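Long-range contact in polyketide biosynthesis 3-hydroxy-3-methylglutaryl-ACP synthase PksG (Bacillus subtilis, PDB 4YXT), which catalyses the aldol condensation of acetyl-ACP with a carrier-bound beta-ketothioester polyketide intermediate during biosynthesis of the antibiotic bacillaene: residues C80-I85 / A142-R147. The protein carries 1 engineered substitution. Residues are numbered along the deposited sequence; the frame is centred on the assembly and turned at random.
Sequences CSASGI and ASDISR. Engineered in segment 80-85: A82 (natural residue Glu).
In this thiolase-like fold, strands 74-80 and 137-145 pair in parallel as far as C80, beyond which the regular pairing stops while the loop with the inferred proton donor/acceptor position keeps alongside. The last sheet bond, S143 N to C80 O (3.1 Å), lies almost along the C=O axis; past it, side chains take over. D144 carries most of this. Its CB passes 3.7 Å from S83 OG, and chi1 of -86° sets CG beside its own backbone N, 3.6 Å from both A82 N and S83 OG. D144 OD1 accepts A82 N through its syn lone pair at 2.6 Å and S83 OG through its anti lone pair at 2.7 Å; OD2 receives G299 N. Two donors on one oxygen would favour the ionised carboxylate. D144 thus grips the backbone of a probable catalytic position, A82, engineered from glutamate; the side chain of C114, the probable acyl-thioester nucleophile, is about 7 Å from that of D144. S81 opens an ST turn, its OG accepting S83 N at 2.6 Å, while its proton may go to S143 O or D144 OD1. S83 OG, giving its proton to D144, also accepts I145 N at 3.1 Å, nearly straight at 170°.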
loop_
_atom_site.group_PDB
_atom_site.type_symbol
_atom_site.label_atom_id
_atom_site.label_comp_id
_atom_site.label_asym_id
_atom_site.label_seq_id
_atom_site.Cartn_x
_atom_site.Cartn_y
_atom_site.Cartn_z
ATOM N N CYS A 80 1.666 -7.097 -1.713
ATOM C CA CYS A 80 2.792 -6.369 -1.133
ATOM C C CYS A 80 3.926 -6.490 -2.127
ATOM O O CYS A 80 4.357 -7.617 -2.474
ATOM C CB CYS A 80 3.192 -6.987 0.161
ATOM S SG CYS A 80 1.777 -7.319 1.279
ATOM N N SER A 81 4.400 -5.367 -2.638
ATOM C CA SER A 81 5.479 -5.437 -3.624
ATOM C C SER A 81 6.295 -4.161 -3.676
ATOM O O SER A 81 5.842 -3.121 -3.204
ATOM C CB SER A 81 4.924 -5.790 -5.025
ATOM O OG SER A 81 6.023 -5.823 -6.010
ATOM N N ALA A 82 7.468 -4.253 -4.320
ATOM C CA ALA A 82 8.256 -3.105 -4.713
ATOM C C ALA A 82 8.498 -3.223 -6.212
ATOM O O ALA A 82 9.389 -2.583 -6.794
ATOM C CB ALA A 82 9.555 -3.082 -3.908
ATOM N N SER A 83 7.694 -4.064 -6.854
ATOM C CA SER A 83 7.865 -4.409 -8.251
ATOM C C SER A 83 6.567 -4.050 -8.987
ATOM O O SER A 83 6.025 -4.822 -9.760
ATOM C CB SER A 83 8.181 -5.889 -8.383
ATOM O OG SER A 83 9.283 -6.295 -7.566
ATOM N N GLY A 84 6.032 -2.887 -8.678
ATOM C CA GLY A 84 4.755 -2.507 -9.202
ATOM C C GLY A 84 4.701 -2.421 -10.709
ATOM O O GLY A 84 5.704 -2.174 -11.403
ATOM N N ILE A 85 3.481 -2.530 -11.204
ATOM C CA ILE A 85 3.205 -2.594 -12.642
ATOM C C ILE A 85 2.675 -1.253 -13.142
ATOM O O ILE A 85 2.567 -1.025 -14.324
ATOM C CB ILE A 85 2.173 -3.755 -12.834
ATOM C CG1 ILE A 85 2.759 -4.782 -13.766
ATOM C CG2 ILE A 85 0.740 -3.287 -13.060
ATOM C CD1 ILE A 85 4.077 -5.322 -13.203
ATOM N N ALA A 142 2.847 -11.451 -1.030
ATOM C CA ALA A 142 4.039 -10.706 -1.286
ATOM C C ALA A 142 4.739 -11.268 -2.552
ATOM O O ALA A 142 5.077 -12.424 -2.579
ATOM C CB ALA A 142 4.932 -10.756 -0.068
ATOM N N SER A 143 4.938 -10.428 -3.582
ATOM C CA SER A 143 5.495 -10.785 -4.911
ATOM C C SER A 143 6.541 -9.734 -5.345
ATOM O O SER A 143 6.224 -8.559 -5.527
ATOM C CB SER A 143 4.330 -10.824 -5.934
ATOM O OG SER A 143 4.616 -11.543 -7.156
ATOM N N ASP A 144 7.792 -10.146 -5.496
ATOM C CA ASP A 144 8.872 -9.267 -5.943
ATOM C C ASP A 144 9.827 -10.005 -6.880
ATOM O O ASP A 144 10.050 -11.214 -6.724
ATOM C CB ASP A 144 9.703 -8.700 -4.782
ATOM C CG ASP A 144 9.102 -7.414 -4.180
ATOM O OD1 ASP A 144 8.755 -6.471 -4.946
ATOM O OD2 ASP A 144 8.962 -7.377 -2.919
ATOM N N ILE A 145 10.355 -9.228 -7.839
ATOM C CA ILE A 145 11.275 -9.651 -8.872
ATOM C C ILE A 145 12.445 -8.671 -8.855
ATOM O O ILE A 145 12.234 -7.478 -9.009
ATOM C CB ILE A 145 10.648 -9.542 -10.266
ATOM C CG1 ILE A 145 9.623 -10.664 -10.547
ATOM C CG2 ILE A 145 11.731 -9.686 -11.340
ATOM C CD1 ILE A 145 8.444 -10.773 -9.630
ATOM N N SER A 146 13.664 -9.168 -8.663
ATOM C CA SER A 146 14.861 -8.347 -8.876
ATOM C C SER A 146 15.040 -7.925 -10.335
ATOM O O SER A 146 14.577 -8.599 -11.238
ATOM C CB SER A 146 16.103 -9.100 -8.451
ATOM O OG SER A 146 15.947 -9.474 -7.120
ATOM N N ARG A 147 15.801 -6.860 -10.540
ATOM C CA ARG A 147 15.913 -6.174 -11.828
ATOM C C ARG A 147 17.356 -6.070 -12.369
ATOM O O ARG A 147 18.289 -5.644 -11.672
ATOM C CB ARG A 147 15.263 -4.787 -11.720
ATOM C CG ARG A 147 15.933 -3.756 -10.811
ATOM C CD ARG A 147 16.159 -4.213 -9.385
ATOM N NE ARG A 147 17.375 -5.027 -9.263
ATOM C CZ ARG A 147 17.754 -5.672 -8.155
ATOM N NH1 ARG A 147 17.023 -5.592 -7.054
ATOM N NH2 ARG A 147 18.879 -6.403 -8.155
#